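Local coordinates for putative Hit-like protein involved in cell-cycle regulation (PDB 3L7X) that binds zinc and, as a histidine triad (HIT) family protein, probably acts on nucleotides, with a putative role in cell-cycle regulation, at residues 38-43 / 131-136; 80-85 / 120-125. All coordinates share one frame; numbering follows the deposited sequence.

Contact 1 of 2, residues 38-43 / 131-136. With ZN (zinc ion), chain B; NA (sodium ion), chain C.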
loop_
_atom_site.group_PDB
_atom_site.type_symbol
_atom_site.label_atom_id
_atom_site.label_comp_id
_atom_site.label_asym_id
_atom_site.label_seq_id
_atom_site.Cartn_x
_atom_site.Cartn_y
_atom_site.Cartn_z
ATOM N N CYS A 38 10.717 20.545 1.158
ATOM C CA CYS A 38 10.240 19.223 0.733
ATOM C C CYS A 38 10.697 18.843 -0.668
ATOM O O CYS A 38 10.241 19.417 -1.660
ATOM C CB CYS A 38 8.693 19.190 0.799
ATOM S SG CYS A 38 8.087 17.488 0.325
ATOM N N LEU A 39 11.606 17.870 -0.740
ATOM C CA LEU A 39 12.192 17.480 -2.026
ATOM C C LEU A 39 11.098 17.047 -3.038
ATOM O O LEU A 39 11.182 17.365 -4.240
ATOM C CB LEU A 39 13.121 16.278 -1.813
ATOM C CG LEU A 39 13.638 15.707 -3.137
ATOM C CD1 LEU A 39 14.577 16.661 -3.765
ATOM C CD2 LEU A 39 14.317 14.356 -2.869
ATOM N N PHE A 40 10.085 16.327 -2.550
ATOM C CA PHE A 40 9.038 15.839 -3.446
ATOM C C PHE A 40 8.143 16.977 -3.971
ATOM O O PHE A 40 7.717 16.926 -5.110
ATOM C CB PHE A 40 8.193 14.701 -2.819
ATOM C CG PHE A 40 8.965 13.394 -2.683
ATOM C CD1 PHE A 40 10.324 13.328 -3.027
ATOM C CD2 PHE A 40 8.388 12.285 -2.041
ATOM C CE1 PHE A 40 11.087 12.152 -2.897
ATOM C CE2 PHE A 40 9.168 11.103 -1.910
ATOM C CZ PHE A 40 10.494 11.022 -2.330
ATOM N N CYS A 41 7.907 18.006 -3.137
ATOM C CA CYS A 41 7.179 19.196 -3.594
ATOM C C CYS A 41 8.007 19.890 -4.685
ATOM O O CYS A 41 7.449 20.382 -5.691
ATOM C CB CYS A 41 6.915 20.164 -2.431
ATOM S SG CYS A 41 5.389 19.684 -1.480
ATOM N N LYS A 42 9.320 19.921 -4.484
ATOM C CA LYS A 42 10.183 20.550 -5.500
ATOM C C LYS A 42 10.167 19.761 -6.803
ATOM O O LYS A 42 10.111 20.324 -7.885
ATOM C CB LYS A 42 11.600 20.693 -4.958
ATOM C CG LYS A 42 11.696 21.718 -3.824
ATOM C CD LYS A 42 13.096 21.671 -3.266
ATOM C CE LYS A 42 13.203 22.542 -2.008
ATOM N NZ LYS A 42 14.617 22.598 -1.552
ATOM N N ILE A 43 10.137 18.432 -6.702
ATOM C CA ILE A 43 9.914 17.629 -7.893
ATOM C C ILE A 43 8.560 17.853 -8.598
ATOM O O ILE A 43 8.511 18.018 -9.814
ATOM C CB ILE A 43 10.118 16.091 -7.549
ATOM C CG1 ILE A 43 11.623 15.823 -7.316
ATOM C CG2 ILE A 43 9.634 15.237 -8.745
ATOM C CD1 ILE A 43 11.916 14.465 -6.715
ATOM N N HIS A 131 6.828 13.448 2.558
ATOM C CA HIS A 131 5.731 13.676 1.610
ATOM C C HIS A 131 5.334 12.277 1.203
ATOM O O HIS A 131 6.207 11.485 0.860
ATOM C CB HIS A 131 6.314 14.387 0.403
ATOM C CG HIS A 131 5.327 14.724 -0.659
ATOM N ND1 HIS A 131 5.226 16.000 -1.144
ATOM C CD2 HIS A 131 4.484 13.972 -1.402
ATOM C CE1 HIS A 131 4.340 16.046 -2.119
ATOM N NE2 HIS A 131 3.876 14.808 -2.309
ATOM N N ALA A 132 4.052 12.020 1.280
ATOM C CA ALA A 132 3.574 10.614 1.149
ATOM C C ALA A 132 4.097 10.025 -0.133
ATOM O O ALA A 132 3.991 10.655 -1.197
ATOM C CB ALA A 132 2.021 10.632 1.190
ATOM N N HIS A 133 4.575 8.750 -0.105
ATOM C CA HIS A 133 4.982 8.135 -1.362
ATOM C C HIS A 133 4.663 6.638 -1.238
ATOM O O HIS A 133 4.872 6.049 -0.164
ATOM C CB HIS A 133 6.492 8.326 -1.660
ATOM C CG HIS A 133 7.409 8.134 -0.496
ATOM N ND1 HIS A 133 7.497 9.071 0.513
ATOM C CD2 HIS A 133 8.377 7.207 -0.246
ATOM C CE1 HIS A 133 8.460 8.715 1.360
ATOM N NE2 HIS A 133 9.011 7.597 0.922
ATOM N N VAL A 134 4.115 6.072 -2.321
ATOM C CA VAL A 134 3.858 4.636 -2.360
ATOM C C VAL A 134 4.872 3.969 -3.219
ATOM O O VAL A 134 5.102 4.343 -4.415
ATOM C CB VAL A 134 2.457 4.380 -2.954
ATOM C CG1 VAL A 134 2.142 2.819 -2.928
ATOM C CG2 VAL A 134 1.422 5.164 -2.181
ATOM N N HIS A 135 5.589 3.000 -2.638
ATOM C CA HIS A 135 6.606 2.288 -3.435
ATOM C C HIS A 135 5.901 1.193 -4.279
ATOM O O HIS A 135 5.036 0.504 -3.756
ATOM C CB HIS A 135 7.512 1.457 -2.549
ATOM C CG HIS A 135 8.354 2.257 -1.601
ATOM N ND1 HIS A 135 9.703 2.457 -1.814
ATOM C CD2 HIS A 135 8.050 2.871 -0.438
ATOM C CE1 HIS A 135 10.196 3.182 -0.827
ATOM N NE2 HIS A 135 9.215 3.446 0.030
ATOM N N LEU A 136 6.317 1.068 -5.539
ATOM C CA LEU A 136 5.928 -0.137 -6.374
ATOM C C LEU A 136 7.238 -0.838 -6.604
ATOM O O LEU A 136 8.128 -0.275 -7.222
ATOM C CB LEU A 136 5.313 0.295 -7.699
ATOM C CG LEU A 136 4.145 1.290 -7.601
ATOM C CD1 LEU A 136 3.573 1.589 -9.028
ATOM C CD2 LEU A 136 3.045 0.796 -6.726
HETATM ZN ZN ZN B . 5.905 17.795 -0.264
HETATM NA NA NA C . 9.355 5.248 2.350
HETATM O O HOH W 1 6.518 5.307 1.927
HETATM O O HOH W 2 11.500 4.216 3.385
#

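Contact 2 of 2, residues 80-85 / 120-125. With ZN (zinc ion), chain B.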
loop_
_atom_site.group_PDB
_atom_site.type_symbol
_atom_site.label_atom_id
_atom_site.label_comp_id
_atom_site.label_asym_id
_atom_site.label_seq_id
_atom_site.Cartn_x
_atom_site.Cartn_y
_atom_site.Cartn_z
ATOM N N HIS A 80 0.748 18.001 -1.229
ATOM C CA HIS A 80 1.571 17.507 -0.135
ATOM C C HIS A 80 0.676 17.009 1.009
ATOM O O HIS A 80 -0.287 17.658 1.419
ATOM C CB HIS A 80 2.512 18.613 0.400
ATOM C CG HIS A 80 3.329 18.161 1.576
ATOM N ND1 HIS A 80 4.624 17.742 1.450
ATOM C CD2 HIS A 80 3.013 18.004 2.887
ATOM C CE1 HIS A 80 5.099 17.385 2.634
ATOM N NE2 HIS A 80 4.132 17.518 3.526
ATOM N N VAL A 81 1.017 15.814 1.500
ATOM C CA VAL A 81 0.537 15.313 2.759
ATOM C C VAL A 81 1.640 14.447 3.352
ATOM O O VAL A 81 2.441 13.909 2.607
ATOM C CB VAL A 81 -0.799 14.527 2.546
ATOM C CG1 VAL A 81 -0.583 13.293 1.559
ATOM C CG2 VAL A 81 -1.356 14.053 3.941
ATOM N N ARG A 82 1.727 14.324 4.673
ATOM C CA ARG A 82 2.951 13.734 5.248
ATOM C C ARG A 82 3.096 12.221 4.891
ATOM O O ARG A 82 4.192 11.776 4.560
ATOM C CB ARG A 82 2.977 13.914 6.757
ATOM C CG ARG A 82 4.220 13.417 7.445
ATOM C CD ARG A 82 4.096 13.727 8.914
ATOM N NE ARG A 82 5.133 13.160 9.789
ATOM C CZ ARG A 82 6.247 13.830 10.139
ATOM N NH1 ARG A 82 6.443 15.080 9.670
ATOM N NH2 ARG A 82 7.110 13.293 11.008
ATOM N N ASN A 83 1.998 11.479 5.033
ATOM C CA ASN A 83 2.000 10.019 4.855
ATOM C C ASN A 83 0.534 9.580 4.943
ATOM O O ASN A 83 -0.364 10.407 5.075
ATOM C CB ASN A 83 2.915 9.341 5.918
ATOM C CG ASN A 83 2.509 9.694 7.345
ATOM O OD1 ASN A 83 1.314 9.944 7.619
ATOM N ND2 ASN A 83 3.484 9.694 8.268
ATOM N N ALA A 84 0.255 8.272 4.809
ATOM C CA ALA A 84 -1.161 7.855 4.842
ATOM C C ALA A 84 -1.841 7.985 6.202
ATOM O O ALA A 84 -3.076 8.173 6.289
ATOM C CB ALA A 84 -1.249 6.371 4.389
ATOM N N LEU A 85 -1.062 7.873 7.274
ATOM C CA LEU A 85 -1.627 8.143 8.606
ATOM C C LEU A 85 -2.319 9.507 8.698
ATOM O O LEU A 85 -3.294 9.693 9.478
ATOM C CB LEU A 85 -0.556 8.085 9.716
ATOM C CG LEU A 85 -0.065 6.718 10.124
ATOM C CD1 LEU A 85 1.092 6.819 11.118
ATOM C CD2 LEU A 85 -1.286 5.969 10.769
ATOM N N ASN A 120 5.317 3.728 3.785
ATOM C CA ASN A 120 5.941 3.683 5.100
ATOM C C ASN A 120 5.560 4.967 5.852
ATOM O O ASN A 120 5.653 6.050 5.286
ATOM C CB ASN A 120 7.479 3.684 4.956
ATOM C CG ASN A 120 7.981 2.369 4.363
ATOM O OD1 ASN A 120 7.220 1.386 4.400
ATOM N ND2 ASN A 120 9.165 2.344 3.778
ATOM N N ASN A 121 5.155 4.831 7.111
ATOM C CA ASN A 121 4.674 5.970 7.858
ATOM C C ASN A 121 5.469 6.176 9.108
ATOM O O ASN A 121 5.383 5.355 10.047
ATOM C CB ASN A 121 3.206 5.764 8.259
ATOM C CG ASN A 121 2.297 5.587 7.070
ATOM O OD1 ASN A 121 1.672 6.538 6.658
ATOM N ND2 ASN A 121 2.227 4.384 6.478
ATOM N N GLU A 122 6.217 7.308 9.118
ATOM C CA GLU A 122 7.122 7.715 10.219
ATOM C C GLU A 122 8.409 6.916 10.265
ATOM O O GLU A 122 8.573 5.888 9.594
ATOM C CB GLU A 122 6.405 7.664 11.585
ATOM C CG GLU A 122 5.096 8.496 11.644
ATOM C CD GLU A 122 5.306 9.977 11.280
ATOM O OE1 GLU A 122 6.391 10.491 11.604
ATOM O OE2 GLU A 122 4.365 10.609 10.734
ATOM N N GLU A 123 9.359 7.464 11.031
ATOM C CA GLU A 123 10.717 6.999 10.979
ATOM C C GLU A 123 10.878 5.545 11.369
ATOM O O GLU A 123 11.673 4.815 10.755
ATOM C CB GLU A 123 11.599 7.914 11.876
ATOM C CG GLU A 123 13.020 7.636 11.697
ATOM C CD GLU A 123 13.901 8.370 12.699
ATOM O OE1 GLU A 123 13.382 9.225 13.465
ATOM O OE2 GLU A 123 15.107 8.042 12.714
ATOM N N THR A 124 10.121 5.076 12.363
ATOM C CA THR A 124 10.294 3.673 12.774
ATOM C C THR A 124 9.835 2.706 11.696
ATOM O O THR A 124 10.222 1.550 11.698
ATOM C CB THR A 124 9.604 3.343 14.085
ATOM O OG1 THR A 124 8.197 3.597 13.987
ATOM C CG2 THR A 124 10.185 4.225 15.219
ATOM N N ALA A 125 9.036 3.183 10.736
ATOM C CA ALA A 125 8.642 2.283 9.639
ATOM C C ALA A 125 9.492 2.512 8.407
ATOM O O ALA A 125 9.229 1.923 7.340
ATOM C CB ALA A 125 7.117 2.482 9.295
HETATM ZN ZN ZN B . 5.905 17.795 -0.264
#

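Contact 1 of 2, residues 38-43 / 131-136
C38, C41 and H131 meet at a zinc ion: C38 SG and C41 SG each bind it at 2.3 Å, and H131 ND1 does so at 2.1 Å. Both sulfurs lie at the edge of the H131 imidazole, on the side of its metal-binding nitrogen, and H80 completes the site. F40 CB sits over one face of the H131 ring, toward its rim, 3.8 Å from the centroid in a CH-pi contact. The phenyl ring then points its edge at the H133 imidazole, the planes at 83° and F40 CE2 3.6 Å from H133 ND1. A water that donates to H133 O lies over the opposite face. H133 CG stands between the backbone N and the carbonyl carbon (chi1 42°), which brings ND1 to H131 O for an almost straight bond of 2.8 Å in the carbonyl plane. This bond holds the ring rotation and leaves NE2, across the imidazole, to bind a sodium ion with H135 NE2. Further out, H131 NE2 is hydrogen-bonded to P77 O, and C38 is the N-cap of helix 39-45, its zinc-bound SG accepting from C41 N. A Cys2His2 zinc site thus adjoins the predicted histidine triad motif, in which H133 is the likely nucleotidylated residue.

Contact 2 of 2, residues 80-85 / 120-125
R82 and E122 form a side-on salt bridge in which two guanidinium nitrogens each take one carboxylate oxygen. R82 NE lies 2.8 Å from E122 OE2 and R82 NH2 lies 3.0 Å from E122 OE1, both bonds using syn lone pairs, and the two flat groups are nearly coplanar. The conformations differ sharply: R82 runs out extended from CG to NE, while E122 bends at chi2 (-56°), which swings its carboxylate back toward the 80-85 segment. There E122 OE2 takes a second donor, N83 ND2, at 2.8 Å, in a bond clearly more bent than those of the arginine. This amide comes from above the carboxylate plane, its own plane almost perpendicular to it, so it does not compete with the arginine for the syn position. Two donors on one oxygen, one of them cationic, would favour the charged form of the glutamate. Q127 braces the same corner, its OE1 accepting from N83 ND2 and E122 N and its NE2 donating to R82 O.

The contact joins the end of strand 114-121, an outer strand of the HIT-fold sheet within this chain, to the loop leading into helix 89-97. At this end N120 and N121 pair antiparallel with a strand of the second subunit, continuing the sheet across the dimer.

N121 CG is anti to its carbonyl carbon (chi1 -60°), which delivers OD1 to the backbone at A84 and L85. L85 N donates to it at 3.1 Å from above the carbonyl plane, and A84 N lies 2.9 Å from the same oxygen. The N83 amide is inclined at 61° to that of N121, with N83 CB 3.2 Å from N121 OD1. On the hydrocarbon side L85 CD1 packs against N121 CB at 3.7 Å, while N121 ND2 donates to L115 O of the second subunit.

How the contacts relate
From the N terminus the chain first gives the cysteine-bearing turn and helix start of 38-43, passes through strands 52-55, 59-63 and 73-77, and enters the loop 80-85. Helices 89-97 and 99-110 follow, and then strand 114-121, whose end opens 120-125, comes back to that loop and closes contact 2. Only then does 131-136 return to 38-43, so contact 2 is nested inside the larger loop closed by contact 1. The two meet directly: H80 completes the zinc site of contact 1, and V81 O probably accepts from A132 N. Together they tie the zinc-binding helix and the loop after strand 73-77 to the neighbouring strands 114-121 and 134-139.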